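Local coordinates for GGDEF family protein (Vibrio cholerae, PDB 5GZS) that binds arginine in its periplasmic solute-binding region and, as a diguanylate cyclase, probably couples that recognition to the synthesis of cyclic di-GMP, at residues V35-F40 with G50-A55; Y6-E11 with V15-L20; T101-L106 with V138-Q143. One frame throughout, in Å; residues are numbered along the deposited sequence.

All three contacts touch the bound arginine, so the pocket is the common reference. Contacts 1 and 2 lie close together, centres about 9 Å apart, because strands 6-10 and 32-36 are parallel neighbours in one sheet; a probable backbone bond joins Y37 N to T10 O at 2.7 Å. Contact 3 stands farther off, its centre about 17 Å from each of the other two. It meets contact 1 where F40 CD2 packs on T101 CG2 (3.4 Å), and contact 2 where E11 O probably accepts from N142 ND2. The contacts supply F40, E11, and T101, T102, Y103, A140 and N142 respectively to the twelve-residue pocket.

Contact 1 (V35-F40 with G50-A55); sequences VNYPSF and GNADFA. With ARG (arginine), chain B.
Y37 reaches A52 with the phenol end of its ring, between strand 32-36 and the loop that leads from helix 40-49 to strand 55-58 in a solute-binding-protein fold. Its hydroxyl OH lies 3.7 Å from A52 CB and 3.8 Å from N51 O. The methyl approaches the ring obliquely, and the nearest ring carbon, CE2, is 4.4 Å from that same A52 CB, so the contact is made by the far end of the ring and not by a stack. The first torsion explains this reach: with CG anti to the carbonyl carbon (chi1 -75°), the ring is carried along toward the loop that follows the helix. On its way it also packs against I43 and A46 of helix 40-49 and A9 of strand 6-10, so the ring lies between helix 40-49 and strand 6-10.

F40 serves a different partner. Just past S39, whose hydroxyl caps the start of the helix by a bond to N41 N, F40 CG stands anti to the backbone N (chi1 161°). That rotation presents one ring face to the ligand arginine, whose CG lies 3.5 Å above the ring plane, offset toward the rim. The ligand chain follows the same ring side, its NE 3.4 Å from F40 CD1 and its carboxylate OXT 3.2 Å from F40 CZ.

Contact 2 (Y6-E11 with V15-L20); sequences YKVATE and VVTRVL. With ARG (arginine), chain B.
T17 puts its methyl, CG2, against three consecutive residues of the strand. It lies 3.6 Å from V8 CG2, 3.7 Å from A9 O and 3.8 Å from T10 CG2. V8 and T10 aim their side chains at the helix, while A9 between them turns its own away and meets T17 through its carbonyl oxygen. The V8 and T17 side chains run alongside each other in opposing senses, and that of T10 crosses T17 at a slant. T17 OG1 lies beside the backbone N (chi1 -61°), which leaves the methyl CG2 anti to that N and facing the strand.

That hydroxyl is bonded to D14 OD1, just before the helical segment. A water donates to A9 O at 3.1 Å, but its other leg, to T17 OG1, is modelled at an implausibly short 2.5 Å, so a water bridge between strand and helix is doubtful. The pair forms the first half of a beta-alpha-beta unit made of strand 6-10, helix 15-28 and strand 32-36. The short axes run nearly antiparallel, at 152°, and approach to 8.9 Å, as expected when the chain turns back over its own sheet. I32 and Y34 of the neighbouring strand extend the apolar layer beside V8 and T10.

Next along the chain, E11 sends its CB off on the side away from the helix, and its carboxylate reaches the bound arginine. Its CG is anti to the backbone N (chi1 -158°), and the bend at the next torsion brings OE2 within 3.0 Å of the ligand arginine's NH2, which donates to it. The negative carboxylate probably balances part of the guanidinium charge. On the helix, R18 lays its guanidinium over V15 CA and makes a salt bridge to D13.

Contact 3 (T101-L106 with V138-Q143); sequences TTYGTL and VDAINQ. With ARG (arginine), chain B.
Y103 and V138 supply the apolar part: V138 CG1 sits over one face of the tyrosine ring, 4.2 Å from its centroid and 24° off the normal, a CH-pi contact displaced toward the rim. The ring edge meets D139, whose OD1 lies in the ring plane 4.0 Å from Y103 CE2, with carboxylate and ring planes 84° apart.

Polar bonds fix the surroundings of this packing. D139 OD1 accepts from A140 N at 2.7 Å, the donor standing 41° out of the carboxylate plane, and OD2 is bonded to Y119 OH. T101 OG1 caps Y103 N (3.2 Å), while Y103 OH is held by T79 OG1.

Against the ligand both kinds of contact are used. Y103 CZ touches the arginine CB at 3.7 Å and A140 CB its CD at 3.9 Å; T102 N donates to the ligand O at 2.7 Å. R64 and E77 add further hydrogen bonds to the ligand. Meeting the ligand carboxylate with a backbone N-H near the start of helix 103-110 is consistent with the pocket of family 3 solute-binding proteins.

Contact 1 (V35-F40 with G50-A55)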
loop_
_atom_site.group_PDB
_atom_site.type_symbol
_atom_site.label_atom_id
_atom_site.label_comp_id
_atom_site.label_asym_id
_atom_site.label_seq_id
_atom_site.Cartn_x
_atom_site.Cartn_y
_atom_site.Cartn_z
ATOM N N VAL A 35 34.943 19.115 -18.258
ATOM C CA VAL A 35 35.030 18.359 -19.504
ATOM C C VAL A 35 33.692 17.697 -19.847
ATOM O O VAL A 35 33.246 16.802 -19.126
ATOM C CB VAL A 35 36.154 17.308 -19.401
ATOM C CG1 VAL A 35 36.229 16.449 -20.641
ATOM C CG2 VAL A 35 37.477 18.013 -19.178
ATOM N N ASN A 36 33.031 18.151 -20.916
ATOM C CA ASN A 36 31.765 17.526 -21.337
ATOM C C ASN A 36 32.003 16.111 -21.844
ATOM O O ASN A 36 32.869 15.882 -22.692
ATOM C CB ASN A 36 31.067 18.351 -22.427
ATOM C CG ASN A 36 29.596 17.903 -22.682
ATOM O OD1 ASN A 36 29.253 16.725 -22.554
ATOM N ND2 ASN A 36 28.737 18.858 -23.048
ATOM N N TYR A 37 31.253 15.158 -21.304
ATOM C CA TYR A 37 31.235 13.799 -21.838
ATOM C C TYR A 37 29.855 13.527 -22.395
ATOM O O TYR A 37 28.847 13.812 -21.750
ATOM C CB TYR A 37 31.592 12.779 -20.767
ATOM C CG TYR A 37 33.058 12.756 -20.435
ATOM C CD1 TYR A 37 33.933 11.954 -21.157
ATOM C CD2 TYR A 37 33.580 13.550 -19.412
ATOM C CE1 TYR A 37 35.292 11.930 -20.863
ATOM C CE2 TYR A 37 34.932 13.531 -19.113
ATOM C CZ TYR A 37 35.780 12.716 -19.848
ATOM O OH TYR A 37 37.118 12.671 -19.573
ATOM N N PRO A 38 29.789 12.970 -23.601
ATOM C CA PRO A 38 28.470 12.779 -24.222
ATOM C C PRO A 38 27.593 11.740 -23.504
ATOM O O PRO A 38 26.382 11.693 -23.754
ATOM C CB PRO A 38 28.817 12.321 -25.635
ATOM C CG PRO A 38 30.186 11.710 -25.504
ATOM C CD PRO A 38 30.893 12.475 -24.440
ATOM N N SER A 39 28.190 10.932 -22.627
ATOM C CA SER A 39 27.442 9.919 -21.880
ATOM C C SER A 39 27.999 9.659 -20.480
ATOM O O SER A 39 29.205 9.796 -20.218
ATOM C CB SER A 39 27.409 8.604 -22.667
ATOM O OG SER A 39 27.196 7.490 -21.809
ATOM N N PHE A 40 27.115 9.259 -19.582
ATOM C CA PHE A 40 27.504 9.008 -18.202
ATOM C C PHE A 40 28.510 7.870 -18.081
ATOM O O PHE A 40 29.344 7.845 -17.178
ATOM C CB PHE A 40 26.271 8.697 -17.362
ATOM C CG PHE A 40 26.573 8.003 -16.070
ATOM C CD1 PHE A 40 26.961 8.726 -14.958
ATOM C CD2 PHE A 40 26.455 6.634 -15.965
ATOM C CE1 PHE A 40 27.216 8.098 -13.778
ATOM C CE2 PHE A 40 26.715 5.994 -14.780
ATOM C CZ PHE A 40 27.089 6.730 -13.684
ATOM N N GLY A 50 41.793 7.713 -15.977
ATOM C CA GLY A 50 42.588 8.832 -15.521
ATOM C C GLY A 50 42.594 9.996 -16.500
ATOM O O GLY A 50 43.435 10.889 -16.400
ATOM N N ASN A 51 41.667 9.998 -17.455
ATOM C CA ASN A 51 41.549 11.149 -18.352
ATOM C C ASN A 51 40.773 12.281 -17.721
ATOM O O ASN A 51 40.605 13.340 -18.322
ATOM C CB ASN A 51 40.895 10.757 -19.671
ATOM C CG ASN A 51 41.905 10.319 -20.692
ATOM O OD1 ASN A 51 42.415 9.208 -20.616
ATOM N ND2 ASN A 51 42.226 11.199 -21.640
ATOM N N ALA A 52 40.292 12.035 -16.507
ATOM C CA ALA A 52 39.549 13.024 -15.735
ATOM C C ALA A 52 39.836 12.812 -14.246
ATOM O O ALA A 52 39.964 11.667 -13.791
ATOM C CB ALA A 52 38.067 12.919 -16.029
ATOM N N ASP A 53 39.969 13.907 -13.501
ATOM C CA ASP A 53 40.436 13.847 -12.117
ATOM C C ASP A 53 39.290 13.659 -11.130
ATOM O O ASP A 53 39.452 13.037 -10.074
ATOM C CB ASP A 53 41.220 15.120 -11.758
ATOM C CG ASP A 53 42.568 15.197 -12.454
ATOM O OD1 ASP A 53 43.452 14.372 -12.136
ATOM O OD2 ASP A 53 42.758 16.089 -13.303
ATOM N N PHE A 54 38.136 14.221 -11.468
ATOM C CA PHE A 54 36.980 14.170 -10.590
ATOM C C PHE A 54 35.695 14.001 -11.367
ATOM O O PHE A 54 35.552 14.493 -12.484
ATOM C CB PHE A 54 36.854 15.450 -9.767
ATOM C CG PHE A 54 37.858 15.589 -8.672
ATOM C CD1 PHE A 54 37.713 14.883 -7.489
ATOM C CD2 PHE A 54 38.918 16.475 -8.801
ATOM C CE1 PHE A 54 38.627 15.033 -6.470
ATOM C CE2 PHE A 54 39.832 16.630 -7.785
ATOM C CZ PHE A 54 39.688 15.911 -6.620
ATOM N N ALA A 55 34.735 13.344 -10.742
ATOM C CA ALA A 55 33.381 13.354 -11.251
ATOM C C ALA A 55 32.407 13.299 -10.072
ATOM O O ALA A 55 32.715 12.714 -9.019
ATOM C CB ALA A 55 33.163 12.194 -12.207
HETATM N N ARG B . 23.891 8.435 -9.634
HETATM C CA ARG B . 23.527 7.348 -10.531
HETATM C C ARG B . 24.735 6.469 -10.834
HETATM O O ARG B . 24.604 5.297 -11.184
HETATM C CB ARG B . 22.940 7.899 -11.818
HETATM C CG ARG B . 23.912 8.724 -12.640
HETATM C CD ARG B . 23.126 9.478 -13.690
HETATM N NE ARG B . 23.983 10.220 -14.590
HETATM C CZ ARG B . 24.600 11.348 -14.265
HETATM N NH1 ARG B . 24.465 11.862 -13.047
HETATM N NH2 ARG B . 25.365 11.948 -15.161
HETATM O OXT ARG B . 25.873 6.912 -10.735
#

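Contact 2 (Y6-E11 with V15-L20)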
loop_
_atom_site.group_PDB
_atom_site.type_symbol
_atom_site.label_atom_id
_atom_site.label_comp_id
_atom_site.label_asym_id
_atom_site.label_seq_id
_atom_site.Cartn_x
_atom_site.Cartn_y
_atom_site.Cartn_z
ATOM N N TYR A 6 42.759 20.492 -12.577
ATOM C CA TYR A 6 41.935 19.323 -12.270
ATOM C C TYR A 6 40.778 19.211 -13.241
ATOM O O TYR A 6 39.967 20.132 -13.359
ATOM C CB TYR A 6 41.404 19.383 -10.838
ATOM C CG TYR A 6 42.490 19.433 -9.801
ATOM C CD1 TYR A 6 43.018 18.270 -9.274
ATOM C CD2 TYR A 6 43.001 20.652 -9.354
ATOM C CE1 TYR A 6 44.026 18.309 -8.320
ATOM C CE2 TYR A 6 44.011 20.702 -8.402
ATOM C CZ TYR A 6 44.515 19.528 -7.886
ATOM O OH TYR A 6 45.513 19.562 -6.940
ATOM N N LYS A 7 40.703 18.078 -13.936
ATOM C CA LYS A 7 39.660 17.851 -14.918
ATOM C C LYS A 7 38.456 17.201 -14.263
ATOM O O LYS A 7 38.536 16.068 -13.782
ATOM C CB LYS A 7 40.179 16.970 -16.041
ATOM C CG LYS A 7 41.466 17.446 -16.656
ATOM C CD LYS A 7 41.271 18.555 -17.668
ATOM C CE LYS A 7 42.608 18.824 -18.371
ATOM N NZ LYS A 7 42.513 19.753 -19.528
ATOM N N VAL A 8 37.339 17.912 -14.217
ATOM C CA VAL A 8 36.138 17.307 -13.655
ATOM C C VAL A 8 35.076 17.123 -14.743
ATOM O O VAL A 8 34.829 18.010 -15.574
ATOM C CB VAL A 8 35.601 18.121 -12.460
ATOM C CG1 VAL A 8 36.574 19.253 -12.108
ATOM C CG2 VAL A 8 34.191 18.629 -12.708
ATOM N N ALA A 9 34.492 15.927 -14.742
ATOM C CA ALA A 9 33.615 15.461 -15.807
ATOM C C ALA A 9 32.215 16.024 -15.699
ATOM O O ALA A 9 31.699 16.195 -14.589
ATOM C CB ALA A 9 33.555 13.931 -15.798
ATOM N N THR A 10 31.595 16.276 -16.840
ATOM C CA THR A 10 30.189 16.634 -16.890
ATOM C C THR A 10 29.398 16.023 -18.042
ATOM O O THR A 10 29.886 15.891 -19.135
ATOM C CB THR A 10 29.972 18.145 -16.920
ATOM O OG1 THR A 10 30.413 18.676 -18.156
ATOM C CG2 THR A 10 30.726 18.788 -15.842
ATOM N N GLU A 11 28.142 15.686 -17.761
ATOM C CA GLU A 11 27.235 15.153 -18.772
ATOM C C GLU A 11 25.987 16.026 -18.903
ATOM O O GLU A 11 25.213 16.165 -17.955
ATOM C CB GLU A 11 26.841 13.715 -18.434
ATOM C CG GLU A 11 26.353 12.909 -19.627
ATOM C CD GLU A 11 25.141 12.058 -19.299
ATOM O OE1 GLU A 11 24.360 11.753 -20.225
ATOM O OE2 GLU A 11 24.969 11.696 -18.116
ATOM N N VAL A 15 24.259 20.730 -13.481
ATOM C CA VAL A 15 24.188 21.893 -12.687
ATOM C C VAL A 15 24.757 21.651 -11.312
ATOM O O VAL A 15 25.305 22.530 -10.724
ATOM C CB VAL A 15 22.761 22.438 -12.677
ATOM C CG1 VAL A 15 21.786 21.332 -12.496
ATOM C CG2 VAL A 15 22.569 23.484 -11.624
ATOM N N VAL A 16 24.649 20.442 -10.812
ATOM C CA VAL A 16 25.181 20.185 -9.476
ATOM C C VAL A 16 26.707 20.088 -9.496
ATOM O O VAL A 16 27.367 20.417 -8.505
ATOM C CB VAL A 16 24.566 18.903 -8.857
ATOM C CG1 VAL A 16 25.198 18.565 -7.528
ATOM C CG2 VAL A 16 23.060 19.074 -8.672
ATOM N N THR A 17 27.275 19.683 -10.625
ATOM C CA THR A 17 28.727 19.568 -10.712
ATOM C C THR A 17 29.343 20.957 -10.793
ATOM O O THR A 17 30.374 21.242 -10.177
ATOM C CB THR A 17 29.163 18.717 -11.930
ATOM O OG1 THR A 17 28.629 17.394 -11.807
ATOM C CG2 THR A 17 30.681 18.622 -12.017
ATOM N N ARG A 18 28.685 21.820 -11.556
ATOM C CA ARG A 18 29.038 23.228 -11.639
ATOM C C ARG A 18 28.909 23.930 -10.294
ATOM O O ARG A 18 29.871 24.572 -9.838
ATOM C CB ARG A 18 28.167 23.919 -12.667
ATOM C CG ARG A 18 28.678 23.750 -14.045
ATOM C CD ARG A 18 27.577 23.551 -15.011
ATOM N NE ARG A 18 26.440 24.443 -14.819
ATOM C CZ ARG A 18 25.237 24.146 -15.307
ATOM N NH1 ARG A 18 25.079 22.989 -15.954
ATOM N NH2 ARG A 18 24.201 24.963 -15.128
ATOM N N VAL A 19 27.747 23.803 -9.645
ATOM C CA VAL A 19 27.524 24.516 -8.376
ATOM C C VAL A 19 28.503 24.034 -7.315
ATOM O O VAL A 19 29.131 24.826 -6.634
ATOM C CB VAL A 19 26.073 24.353 -7.862
ATOM C CG1 VAL A 19 25.962 24.778 -6.422
ATOM C CG2 VAL A 19 25.093 25.121 -8.761
ATOM N N LEU A 20 28.658 22.726 -7.209
ATOM C CA LEU A 20 29.524 22.162 -6.205
ATOM C C LEU A 20 30.996 22.518 -6.473
ATOM O O LEU A 20 31.697 22.975 -5.566
ATOM C CB LEU A 20 29.321 20.653 -6.143
ATOM C CG LEU A 20 30.103 19.807 -5.125
ATOM C CD1 LEU A 20 29.915 20.306 -3.684
ATOM C CD2 LEU A 20 29.763 18.283 -5.254
HETATM N N ARG B . 23.891 8.435 -9.634
HETATM C CA ARG B . 23.527 7.348 -10.531
HETATM C C ARG B . 24.735 6.469 -10.834
HETATM O O ARG B . 24.604 5.297 -11.184
HETATM C CB ARG B . 22.940 7.899 -11.818
HETATM C CG ARG B . 23.912 8.724 -12.640
HETATM C CD ARG B . 23.126 9.478 -13.690
HETATM N NE ARG B . 23.983 10.220 -14.590
HETATM C CZ ARG B . 24.600 11.348 -14.265
HETATM N NH1 ARG B . 24.465 11.862 -13.047
HETATM N NH2 ARG B . 25.365 11.948 -15.161
HETATM O OXT ARG B . 25.873 6.912 -10.735
HETATM O O HOH W 1 30.036 15.395 -12.127
#

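Contact 3 (T101-L106 with V138-Q143)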
loop_
_atom_site.group_PDB
_atom_site.type_symbol
_atom_site.label_atom_id
_atom_site.label_comp_id
_atom_site.label_asym_id
_atom_site.label_seq_id
_atom_site.Cartn_x
_atom_site.Cartn_y
_atom_site.Cartn_z
ATOM N N THR A 101 24.441 3.143 -15.289
ATOM C CA THR A 101 23.857 3.758 -14.104
ATOM C C THR A 101 23.299 2.731 -13.150
ATOM O O THR A 101 23.145 1.559 -13.474
ATOM C CB THR A 101 22.712 4.750 -14.427
ATOM O OG1 THR A 101 21.608 4.045 -15.011
ATOM C CG2 THR A 101 23.192 5.865 -15.344
ATOM N N THR A 102 22.983 3.222 -11.967
ATOM C CA THR A 102 22.381 2.444 -10.919
ATOM C C THR A 102 20.905 2.163 -11.242
ATOM O O THR A 102 20.266 1.324 -10.599
ATOM C CB THR A 102 22.523 3.194 -9.578
ATOM O OG1 THR A 102 22.501 2.266 -8.491
ATOM C CG2 THR A 102 21.422 4.233 -9.415
ATOM N N TYR A 103 20.390 2.843 -12.267
ATOM C CA TYR A 103 18.961 2.807 -12.599
ATOM C C TYR A 103 18.463 1.474 -13.161
ATOM O O TYR A 103 17.260 1.173 -13.095
ATOM C CB TYR A 103 18.630 3.926 -13.590
ATOM C CG TYR A 103 18.868 5.324 -13.036
ATOM C CD1 TYR A 103 18.895 5.552 -11.668
ATOM C CD2 TYR A 103 19.044 6.417 -13.888
ATOM C CE1 TYR A 103 19.106 6.833 -11.153
ATOM C CE2 TYR A 103 19.259 7.700 -13.386
ATOM C CZ TYR A 103 19.290 7.907 -12.015
ATOM O OH TYR A 103 19.490 9.187 -11.507
ATOM N N GLY A 104 19.375 0.682 -13.719
ATOM C CA GLY A 104 19.029 -0.641 -14.207
ATOM C C GLY A 104 18.475 -1.462 -13.064
ATOM O O GLY A 104 17.341 -1.948 -13.113
ATOM N N THR A 105 19.282 -1.579 -12.013
ATOM C CA THR A 105 18.938 -2.310 -10.789
ATOM C C THR A 105 17.720 -1.770 -10.033
ATOM O O THR A 105 16.935 -2.525 -9.450
ATOM C CB THR A 105 20.148 -2.314 -9.835
ATOM O OG1 THR A 105 21.201 -3.096 -10.416
ATOM C CG2 THR A 105 19.777 -2.866 -8.464
ATOM N N LEU A 106 17.565 -0.454 -10.037
ATOM C CA LEU A 106 16.487 0.161 -9.281
ATOM C C LEU A 106 15.129 -0.167 -9.885
ATOM O O LEU A 106 14.156 -0.398 -9.157
ATOM C CB LEU A 106 16.664 1.674 -9.212
ATOM C CG LEU A 106 15.597 2.395 -8.386
ATOM C CD1 LEU A 106 15.881 2.236 -6.908
ATOM C CD2 LEU A 106 15.512 3.855 -8.761
ATOM N N VAL A 138 14.217 7.023 -17.716
ATOM C CA VAL A 138 14.572 7.403 -16.364
ATOM C C VAL A 138 15.996 7.958 -16.350
ATOM O O VAL A 138 16.941 7.243 -16.666
ATOM C CB VAL A 138 14.437 6.214 -15.381
ATOM C CG1 VAL A 138 15.136 6.514 -14.071
ATOM C CG2 VAL A 138 12.963 5.907 -15.133
ATOM N N ASP A 139 16.150 9.232 -16.000
ATOM C CA ASP A 139 17.485 9.825 -15.952
ATOM C C ASP A 139 17.589 11.022 -15.003
ATOM O O ASP A 139 16.582 11.530 -14.484
ATOM C CB ASP A 139 17.919 10.239 -17.354
ATOM C CG ASP A 139 19.435 10.183 -17.545
ATOM O OD1 ASP A 139 20.178 9.937 -16.560
ATOM O OD2 ASP A 139 19.883 10.400 -18.692
ATOM N N ALA A 140 18.819 11.473 -14.785
ATOM C CA ALA A 140 19.110 12.507 -13.785
ATOM C C ALA A 140 18.780 13.918 -14.253
ATOM O O ALA A 140 18.376 14.134 -15.391
ATOM C CB ALA A 140 20.552 12.440 -13.388
ATOM N N ILE A 141 18.991 14.873 -13.350
ATOM C CA ILE A 141 18.748 16.296 -13.593
ATOM C C ILE A 141 19.521 16.813 -14.806
ATOM O O ILE A 141 19.087 17.760 -15.454
ATOM C CB ILE A 141 19.103 17.145 -12.324
ATOM C CG1 ILE A 141 18.651 18.601 -12.472
ATOM C CG2 ILE A 141 20.579 17.072 -12.012
ATOM C CD1 ILE A 141 18.791 19.405 -11.204
ATOM N N ASN A 142 20.648 16.177 -15.127
ATOM C CA ASN A 142 21.409 16.502 -16.347
ATOM C C ASN A 142 20.557 16.612 -17.608
ATOM O O ASN A 142 20.836 17.409 -18.513
ATOM C CB ASN A 142 22.482 15.452 -16.574
ATOM C CG ASN A 142 23.389 15.290 -15.372
ATOM O OD1 ASN A 142 22.955 14.843 -14.305
ATOM N ND2 ASN A 142 24.651 15.659 -15.535
ATOM N N GLN A 143 19.506 15.811 -17.664
ATOM C CA GLN A 143 18.669 15.773 -18.846
ATOM C C GLN A 143 17.489 16.736 -18.782
ATOM O O GLN A 143 16.840 16.976 -19.796
ATOM C CB GLN A 143 18.156 14.358 -19.071
ATOM C CG GLN A 143 19.240 13.297 -19.130
ATOM C CD GLN A 143 20.244 13.532 -20.250
ATOM O OE1 GLN A 143 19.919 14.143 -21.271
ATOM N NE2 GLN A 143 21.470 13.018 -20.075
HETATM N N ARG B . 23.891 8.435 -9.634
HETATM C CA ARG B . 23.527 7.348 -10.531
HETATM C C ARG B . 24.735 6.469 -10.834
HETATM O O ARG B . 24.604 5.297 -11.184
HETATM C CB ARG B . 22.940 7.899 -11.818
HETATM C CG ARG B . 23.912 8.724 -12.640
HETATM C CD ARG B . 23.126 9.478 -13.690
HETATM N NE ARG B . 23.983 10.220 -14.590
HETATM C CZ ARG B . 24.600 11.348 -14.265
HETATM N NH1 ARG B . 24.465 11.862 -13.047
HETATM N NH2 ARG B . 25.365 11.948 -15.161
HETATM O OXT ARG B . 25.873 6.912 -10.735
#